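Local structure of uncharacterized protein (3LFT) at residues L16-K21 and D235-G240; T111-H116 and N262-G267; F10-S15 and F41-G46. The protein probably serves as the substrate-binding protein of an ABC transporter and binds L-tryptophan in the cleft between its two lobes. All coordinates share one frame; numbering follows the deposited sequence. Where two conformers were deposited one is given.

How the contacts relate
All three contacts touch the same bound tryptophan. Contact 1 pairs the starts of helices 14-29 and 236-251 beside the indole; contact 2 joins two strands of the six-stranded parallel sheet and sends Asp115 to the ligand amino group; contact 3 ties the loop entering helix 14-29 to the end of strand 37-43. Contacts 1 and 2, with centres about 12 Å apart, meet where Leu239 CD2 lies 3.6 Å from Phe264 CD2. Contacts 1 and 3, about 13 Å apart between centres, share helix 14-29. Contacts 2 and 3 are about 20 Å apart between centres and do not touch, but both reach the same sheet and the same ligand.

Contact 1. Residues L16-K21 and D235-G240; sequences LDLIYK and DQHDLG. With TRP (tryptophan), chain C.
Ile19 lays its CD1 methyl against the side-chain carbonyl of Gln236, with CD1 3.4 Å from OE1, and its CG1 beside the backbone carbonyl of the same glutamine. A chi2 near anti (168°) extends CD1 of Ile19 toward Gln236 OE1 and the indole, where it also meets tryptophan CD1. Gln236 approaches this methyl obliquely, its chain folded at chi2 (-63°). Its OE1 accepts an almost straight hydrogen bond from tryptophan NE1, 2.8 Å long and 168° at the hydrogen. NE2 of the amide is hydrogen-bonded to Ile234 O, which fixes the flip of the group and keeps its oxygen turned to the ligand. From helix 14-29 Leu16 adds CD2, 3.6 Å from tryptophan CG. Leu18, next to Ile19 in the helix, crosses both Gln236 and His237 at about a right angle: CD2 rests 3.9 Å from Gln236 CB and CD1 4.0 Å from His237 CB, on the more exposed side of the interface. Behind this, the lack of a side chain at Gly240 lets the backbones close up, and Gly240 CA makes a CA-H...O contact of 3.3 Å with Ile19 O. The second helix is capped at its start, Asp235 OD1 accepting from Asp238 N at 2.9 Å. The axes of 16-21 and 236-240 approach to 7.0 Å. Two helix starts meeting beside a ligand, with an amide oxygen presented to the indole N-H, belong to the tryptophan pocket in the cleft of a periplasmic-binding-protein fold.

Contact 2. Residues T111-H116 and N262-G267; sequences TGVSDH and NVFSTG. With TRP (tryptophan), chain C.
The phenyl ring of Phe264 has Ser114 O at its edge, near the ring plane, while Val113 slants across with CG1 4.2 Å from CE2; Leu239 of helix 236-251 also packs on this ring. The imidazole of His116 is met obliquely by Ser265 CB, 3.8 Å from ND1, and its NE2 is hydrogen-bonded to Glu153. In the third flat group, the carboxylate of Asp115, both oxygens point to the amino N of the bound tryptophan, which lies near the carboxylate plane; OD2 accepts the hydrogen bond at 2.7 Å and OD1 lies 2.8 Å from that N. The acid probably complements a positive charge on the ligand amino group. Strands 111-115 and 262-264 run parallel, and 262-264 is the outermost strand at one side of a six-stranded parallel sheet with order 2-1-3-4-5-6, consistent with a lobe of a periplasmic-binding-protein fold. Four backbone hydrogen bonds alternate between them: Asn262 N to Gly112 O, Ser114 N to Asn262 O, Phe264 N to Ser114 O (2.8 Å, 173° at the hydrogen) and His116 N to Phe264 O, the last more bent at 145°. On the sheet face of Val113, Asp115 and Phe264, Val113 and Asn262 lie side by side, with CG2 of the valine 4.1 Å from CB of the asparagine, and helix 236-251 packs there through Leu239 and Thr243. Ser114 and Val263 point to the opposite face, where Val263 CG2 sits 4.1 Å from Ser114 CB. Ser114 OG is hydrogen-bonded to Ile91 O, and Val263 CG1 touches His116 CB.

Contact 3. Residues F10-S15 and F41-G46; sequences FVSHPS and FMNSEG. With TRP (tryptophan), chain C.
Gly46 CA sits over one face of the Phe10 ring in the tight part of this contact, at the C-terminal ends of strands 3-9 and 37-43 of the beta-alpha-beta unit that they form with helix 14-29. The ring, its CG anti to the backbone N (chi1 173°), receives Gly46 CA 3.9 Å from its centroid and displaced toward the rim, in a CH-pi contact. The carbonyl of Phe10 is gripped twice: Phe10 O accepts from Ser44 OG at 2.8 Å and from Gly46 N at 2.8 Å, both donors tilted from the carbonyl plane. Val11 fills in alongside, with CG2 against Gly46 N. Asn43 shapes the turn that brings these donors round; its OD1 accepts in the carbonyl plane from Glu45 N at 2.8 Å, an Asx turn, and also lies against Val11 CA. The exposed side, at Ser12 and Glu45, is looser and holds water. Ser12 OG is 3.1 Å from Asn43 ND2. One water accepts from Ser12 N and a second is hydrogen-bonded to Ser12 OG at 2.6 Å, but their links onward to Glu45 OE1 are doubtful, being very short and resting on one of two conformers. Farther along the segment, beyond the touching residues, the chain turns into the pocket at the N-cap residue His13. There the indole of the bound tryptophan meets Ser15, whose CB lies 3.4 Å from tryptophan CZ2, and His13 NE2, which is 3.4 Å from tryptophan CZ3.

Contact 1. Residues L16-K21 and D235-G240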
# COMPACT_ATOMS: atom_id res chain seq x y z
N LEU A 16 3.97 3.43 -5.24
CA LEU A 16 4.24 4.70 -4.56
C LEU A 16 4.59 5.80 -5.55
O LEU A 16 4.20 6.96 -5.34
CB LEU A 16 5.32 4.58 -3.48
CG LEU A 16 5.08 3.53 -2.37
CD1 LEU A 16 6.08 3.74 -1.24
CD2 LEU A 16 3.66 3.52 -1.81
N ASP A 17 5.31 5.47 -6.61
CA ASP A 17 5.60 6.46 -7.64
C ASP A 17 4.32 7.01 -8.27
O ASP A 17 4.21 8.21 -8.52
CB ASP A 17 6.47 5.85 -8.75
CG ASP A 17 7.86 5.47 -8.29
OD1 ASP A 17 8.39 6.02 -7.31
OD2 ASP A 17 8.48 4.65 -9.00
N LEU A 18 3.33 6.14 -8.49
CA LEU A 18 2.05 6.56 -9.06
C LEU A 18 1.23 7.40 -8.08
O LEU A 18 0.60 8.39 -8.49
CB LEU A 18 1.27 5.34 -9.57
CG LEU A 18 -0.02 5.60 -10.34
CD1 LEU A 18 0.11 6.61 -11.49
CD2 LEU A 18 -0.53 4.26 -10.87
N ILE A 19 1.27 7.05 -6.80
CA ILE A 19 0.67 7.90 -5.78
C ILE A 19 1.29 9.30 -5.81
O ILE A 19 0.57 10.31 -5.78
CB ILE A 19 0.78 7.26 -4.39
CG1 ILE A 19 -0.10 6.00 -4.36
CG2 ILE A 19 0.38 8.25 -3.28
CD1 ILE A 19 0.18 5.14 -3.14
N TYR A 20 2.62 9.38 -5.89
CA TYR A 20 3.26 10.69 -5.93
C TYR A 20 2.85 11.48 -7.18
O TYR A 20 2.61 12.69 -7.10
CB TYR A 20 4.79 10.59 -5.77
CG TYR A 20 5.48 11.94 -5.73
CD1 TYR A 20 6.57 12.21 -6.57
CD2 TYR A 20 5.04 12.94 -4.88
CE1 TYR A 20 7.21 13.45 -6.53
CE2 TYR A 20 5.66 14.19 -4.86
CZ TYR A 20 6.72 14.42 -5.67
OH TYR A 20 7.33 15.66 -5.63
N LYS A 21 2.75 10.81 -8.33
CA LYS A 21 2.26 11.46 -9.55
C LYS A 21 0.86 12.03 -9.29
O LYS A 21 0.56 13.18 -9.65
CB LYS A 21 2.25 10.46 -10.72
CG LYS A 21 1.29 10.80 -11.86
CD LYS A 21 1.84 11.85 -12.81
CE LYS A 21 0.83 12.14 -13.91
NZ LYS A 21 -0.14 11.02 -14.08
N ASP A 235 -7.30 2.06 -6.63
CA ASP A 235 -6.63 2.83 -7.68
C ASP A 235 -5.58 3.77 -7.08
O ASP A 235 -5.91 4.67 -6.31
CB ASP A 235 -7.71 3.58 -8.48
CG ASP A 235 -7.17 4.31 -9.69
OD1 ASP A 235 -6.33 5.21 -9.54
OD2 ASP A 235 -7.68 4.05 -10.80
N GLN A 236 -4.32 3.56 -7.47
CA GLN A 236 -3.21 4.28 -6.86
C GLN A 236 -3.21 5.74 -7.24
O GLN A 236 -2.95 6.61 -6.40
CB GLN A 236 -1.89 3.64 -7.24
CG GLN A 236 -1.80 2.15 -6.86
CD GLN A 236 -1.90 1.95 -5.36
OE1 GLN A 236 -0.93 2.25 -4.65
NE2 GLN A 236 -3.03 1.45 -4.88
N HIS A 237 -3.49 6.03 -8.51
CA HIS A 237 -3.56 7.43 -8.90
C HIS A 237 -4.66 8.19 -8.15
O HIS A 237 -4.46 9.33 -7.72
CB HIS A 237 -3.67 7.56 -10.42
CG HIS A 237 -3.74 8.97 -10.89
ND1 HIS A 237 -2.62 9.77 -11.02
CD2 HIS A 237 -4.79 9.74 -11.23
CE1 HIS A 237 -2.99 10.97 -11.44
NE2 HIS A 237 -4.30 10.98 -11.57
N ASP A 238 -5.83 7.55 -7.96
CA ASP A 238 -6.91 8.15 -7.15
C ASP A 238 -6.46 8.48 -5.72
O ASP A 238 -6.82 9.52 -5.16
CB ASP A 238 -8.16 7.26 -7.12
CG ASP A 238 -8.94 7.25 -8.42
OD1 ASP A 238 -8.74 8.13 -9.28
OD2 ASP A 238 -9.77 6.34 -8.57
N LEU A 239 -5.70 7.57 -5.12
CA LEU A 239 -5.15 7.82 -3.77
C LEU A 239 -4.29 9.06 -3.76
O LEU A 239 -4.37 9.89 -2.84
CB LEU A 239 -4.34 6.63 -3.26
CG LEU A 239 -5.13 5.35 -2.97
CD1 LEU A 239 -4.16 4.20 -2.77
CD2 LEU A 239 -6.05 5.54 -1.77
N GLY A 240 -3.45 9.20 -4.78
CA GLY A 240 -2.55 10.35 -4.82
C GLY A 240 -3.31 11.65 -5.05
O GLY A 240 -3.04 12.66 -4.39
N TRP C . -0.72 1.46 2.06
CA TRP C . 0.72 1.14 2.24
C TRP C . 1.16 1.50 3.62
O TRP C . 2.35 1.67 3.87
CB TRP C . 1.55 1.87 1.17
CG TRP C . 1.17 1.45 -0.22
CD1 TRP C . 0.34 2.12 -1.12
CD2 TRP C . 1.57 0.21 -0.89
NE1 TRP C . 0.22 1.39 -2.28
CE2 TRP C . 0.91 0.25 -2.20
CE3 TRP C . 2.35 -0.86 -0.49
CZ2 TRP C . 1.10 -0.82 -3.06
CZ3 TRP C . 2.51 -1.91 -1.38
CH2 TRP C . 1.89 -1.88 -2.65
OXT TRP C . 0.30 1.62 4.51

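Contact 2. Residues T111-H116 and N262-G267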
# COMPACT_ATOMS: atom_id res chain seq x y z
N THR A 111 -3.41 13.88 9.47
CA THR A 111 -4.62 13.41 8.77
C THR A 111 -4.19 12.88 7.42
O THR A 111 -3.00 12.83 7.15
CB THR A 111 -5.69 14.52 8.68
OG1 THR A 111 -6.89 13.94 8.16
CG2 THR A 111 -5.26 15.66 7.80
N GLY A 112 -5.15 12.48 6.58
CA GLY A 112 -4.79 12.11 5.20
C GLY A 112 -5.63 11.00 4.62
O GLY A 112 -6.80 10.86 4.97
N VAL A 113 -5.00 10.21 3.75
CA VAL A 113 -5.67 9.21 2.91
C VAL A 113 -5.21 7.81 3.28
O VAL A 113 -4.01 7.56 3.43
CB VAL A 113 -5.35 9.51 1.41
CG1 VAL A 113 -5.80 8.35 0.52
CG2 VAL A 113 -6.03 10.81 0.99
N SER A 114 -6.20 6.91 3.39
CA SER A 114 -5.96 5.54 3.82
C SER A 114 -6.48 4.55 2.79
O SER A 114 -7.63 4.70 2.33
CB SER A 114 -6.67 5.31 5.16
OG SER A 114 -6.67 3.93 5.52
N ASP A 115 -5.65 3.56 2.42
CA ASP A 115 -6.04 2.49 1.50
C ASP A 115 -6.25 1.19 2.28
O ASP A 115 -5.30 0.45 2.58
CB ASP A 115 -4.97 2.33 0.39
CG ASP A 115 -3.54 2.19 0.90
OD1 ASP A 115 -3.18 2.80 1.92
OD2 ASP A 115 -2.73 1.51 0.19
N HIS A 116 -7.51 0.93 2.63
CA HIS A 116 -7.90 -0.29 3.33
C HIS A 116 -7.88 -1.49 2.38
O HIS A 116 -8.45 -1.44 1.29
CB HIS A 116 -9.31 -0.10 3.90
CG HIS A 116 -9.83 -1.31 4.62
ND1 HIS A 116 -10.71 -2.20 4.05
CD2 HIS A 116 -9.55 -1.79 5.85
CE1 HIS A 116 -10.95 -3.18 4.90
NE2 HIS A 116 -10.26 -2.95 6.00
N ASN A 262 -9.66 10.19 4.84
CA ASN A 262 -10.32 9.72 3.64
C ASN A 262 -9.91 8.27 3.41
O ASN A 262 -8.78 8.00 3.02
CB ASN A 262 -9.88 10.62 2.46
CG ASN A 262 -10.54 10.24 1.16
OD1 ASN A 262 -11.03 9.12 1.02
ND2 ASN A 262 -10.51 11.13 0.17
N VAL A 263 -10.86 7.36 3.64
CA VAL A 263 -10.61 5.92 3.50
C VAL A 263 -11.16 5.40 2.17
O VAL A 263 -12.34 5.59 1.86
CB VAL A 263 -11.24 5.10 4.67
CG1 VAL A 263 -10.90 3.61 4.53
CG2 VAL A 263 -10.71 5.62 6.01
N PHE A 264 -10.30 4.72 1.42
CA PHE A 264 -10.71 3.95 0.23
C PHE A 264 -10.74 2.48 0.62
O PHE A 264 -9.77 1.99 1.23
CB PHE A 264 -9.69 4.12 -0.90
CG PHE A 264 -9.72 5.46 -1.58
CD1 PHE A 264 -10.07 5.54 -2.93
CD2 PHE A 264 -9.35 6.63 -0.92
CE1 PHE A 264 -10.11 6.77 -3.60
CE2 PHE A 264 -9.38 7.87 -1.58
CZ PHE A 264 -9.74 7.94 -2.91
N SER A 265 -11.81 1.77 0.29
CA SER A 265 -11.89 0.39 0.74
C SER A 265 -12.45 -0.59 -0.25
O SER A 265 -12.51 -1.81 0.01
CB SER A 265 -12.68 0.28 2.04
OG SER A 265 -14.01 0.75 1.89
N THR A 266 -12.88 -0.18 -1.41
CA THR A 266 -13.49 -1.32 -2.12
C THR A 266 -12.73 -1.95 -3.27
O THR A 266 -12.64 -3.19 -3.40
CB THR A 266 -14.95 -1.17 -2.35
OG1 THR A 266 -15.27 0.22 -2.51
CG2 THR A 266 -15.64 -1.65 -1.07
N GLY A 267 -12.19 -1.09 -4.09
CA GLY A 267 -11.37 -1.49 -5.19
C GLY A 267 -12.12 -2.31 -6.22
O GLY A 267 -13.35 -2.41 -6.21
N TRP C . -0.72 1.46 2.06
CA TRP C . 0.72 1.14 2.24
C TRP C . 1.16 1.50 3.62
O TRP C . 2.35 1.67 3.87
CB TRP C . 1.55 1.87 1.17
CG TRP C . 1.17 1.45 -0.22
CD1 TRP C . 0.34 2.12 -1.12
CD2 TRP C . 1.57 0.21 -0.89
NE1 TRP C . 0.22 1.39 -2.28
CE2 TRP C . 0.91 0.25 -2.20
CE3 TRP C . 2.35 -0.86 -0.49
CZ2 TRP C . 1.10 -0.82 -3.06
CZ3 TRP C . 2.51 -1.91 -1.38
CH2 TRP C . 1.89 -1.88 -2.65
OXT TRP C . 0.30 1.62 4.51

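Contact 3. Residues F10-S15 and F41-G46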
# COMPACT_ATOMS: atom_id res chain seq x y z
N PHE A 10 8.57 6.55 1.16
CA PHE A 10 9.29 5.57 1.95
C PHE A 10 10.33 4.82 1.13
O PHE A 10 11.44 4.60 1.60
CB PHE A 10 8.32 4.57 2.61
CG PHE A 10 9.01 3.43 3.33
CD1 PHE A 10 10.01 3.68 4.28
CD2 PHE A 10 8.68 2.12 3.02
CE1 PHE A 10 10.64 2.63 4.92
CE2 PHE A 10 9.32 1.05 3.66
CZ PHE A 10 10.30 1.31 4.61
N VAL A 11 9.98 4.41 -0.09
CA VAL A 11 10.83 3.56 -0.91
C VAL A 11 10.34 3.69 -2.34
O VAL A 11 9.23 4.13 -2.59
CB VAL A 11 10.74 2.06 -0.43
CG1 VAL A 11 9.36 1.46 -0.70
CG2 VAL A 11 11.81 1.18 -1.02
N SER A 12 11.19 3.29 -3.28
CA SER A 12 10.76 3.19 -4.67
C SER A 12 10.10 1.85 -4.92
O SER A 12 10.75 0.80 -4.92
CB SER A 12 11.94 3.38 -5.62
OG SER A 12 12.42 4.70 -5.55
N HIS A 13 8.79 1.87 -5.08
CA HIS A 13 8.12 0.79 -5.78
C HIS A 13 7.04 1.42 -6.66
O HIS A 13 6.62 2.55 -6.38
CB HIS A 13 7.72 -0.35 -4.82
CG HIS A 13 6.60 -0.04 -3.89
ND1 HIS A 13 6.75 0.05 -2.52
CD2 HIS A 13 5.27 0.06 -4.13
CE1 HIS A 13 5.56 0.22 -1.96
NE2 HIS A 13 4.65 0.25 -2.93
N PRO A 14 6.62 0.76 -7.74
CA PRO A 14 5.85 1.55 -8.73
C PRO A 14 4.55 2.14 -8.22
O PRO A 14 4.15 3.23 -8.64
CB PRO A 14 5.57 0.56 -9.86
CG PRO A 14 6.74 -0.40 -9.78
CD PRO A 14 7.08 -0.52 -8.31
N SER A 15 3.90 1.45 -7.28
CA SER A 15 2.66 1.99 -6.71
C SER A 15 2.89 3.33 -6.01
O SER A 15 2.12 4.27 -6.19
CB SER A 15 2.03 1.00 -5.73
OG SER A 15 1.74 -0.24 -6.36
N PHE A 41 11.27 17.04 -2.08
CA PHE A 41 11.02 15.60 -2.17
C PHE A 41 12.22 14.79 -1.74
O PHE A 41 13.34 15.05 -2.20
CB PHE A 41 10.64 15.22 -3.61
CG PHE A 41 10.41 13.75 -3.79
CD1 PHE A 41 9.16 13.19 -3.56
CD2 PHE A 41 11.45 12.90 -4.17
CE1 PHE A 41 8.95 11.82 -3.71
CE2 PHE A 41 11.25 11.53 -4.34
CZ PHE A 41 9.98 10.99 -4.11
N MSE A 42 11.98 13.80 -0.89
CA MSE A 42 13.03 12.89 -0.46
C MSE A 42 12.51 11.45 -0.47
O MSE A 42 11.32 11.23 -0.25
CB MSE A 42 13.50 13.23 0.96
CG MSE A 42 13.90 14.69 1.16
SE MSE A 42 14.85 14.96 2.83
CE MSE A 42 16.60 14.38 2.21
N ASN A 43 13.41 10.50 -0.71
CA ASN A 43 13.06 9.08 -0.74
C ASN A 43 14.01 8.34 0.20
O ASN A 43 15.23 8.37 0.03
CB ASN A 43 13.19 8.56 -2.18
CG ASN A 43 12.63 7.16 -2.35
OD1 ASN A 43 12.80 6.31 -1.49
ND2 ASN A 43 11.97 6.92 -3.49
N SER A 44 13.44 7.71 1.22
CA SER A 44 14.23 6.99 2.23
C SER A 44 14.70 5.59 1.79
O SER A 44 15.43 4.93 2.55
CB SER A 44 13.52 6.96 3.57
OG SER A 44 12.16 6.59 3.42
N GLU A 45 14.32 5.16 0.58
CA GLU A 45 14.91 3.95 0.00
C GLU A 45 14.65 2.71 0.87
O GLU A 45 15.47 1.79 0.91
CB GLU A 45 16.44 4.13 -0.17
CG GLU A 45 16.88 5.42 -0.85
CD GLU A 45 16.43 5.48 -2.28
OE1 GLU A 45 15.43 4.81 -2.60
OE2 GLU A 45 17.07 6.19 -3.09
N GLY A 46 13.54 2.70 1.59
CA GLY A 46 13.20 1.57 2.46
C GLY A 46 14.06 1.41 3.70
O GLY A 46 13.98 0.39 4.38
N TRP C . -0.72 1.46 2.06
CA TRP C . 0.72 1.14 2.24
C TRP C . 1.16 1.50 3.62
O TRP C . 2.35 1.67 3.87
CB TRP C . 1.55 1.87 1.17
CG TRP C . 1.17 1.45 -0.22
CD1 TRP C . 0.34 2.12 -1.12
CD2 TRP C . 1.57 0.21 -0.89
NE1 TRP C . 0.22 1.39 -2.28
CE2 TRP C . 0.91 0.25 -2.20
CE3 TRP C . 2.35 -0.86 -0.49
CZ2 TRP C . 1.10 -0.82 -3.06
CZ3 TRP C . 2.51 -1.91 -1.38
CH2 TRP C . 1.89 -1.88 -2.65
OXT TRP C . 0.30 1.62 4.51
O HOH W 1 14.06 2.80 -2.97
O HOH W 2 15.00 4.93 -5.04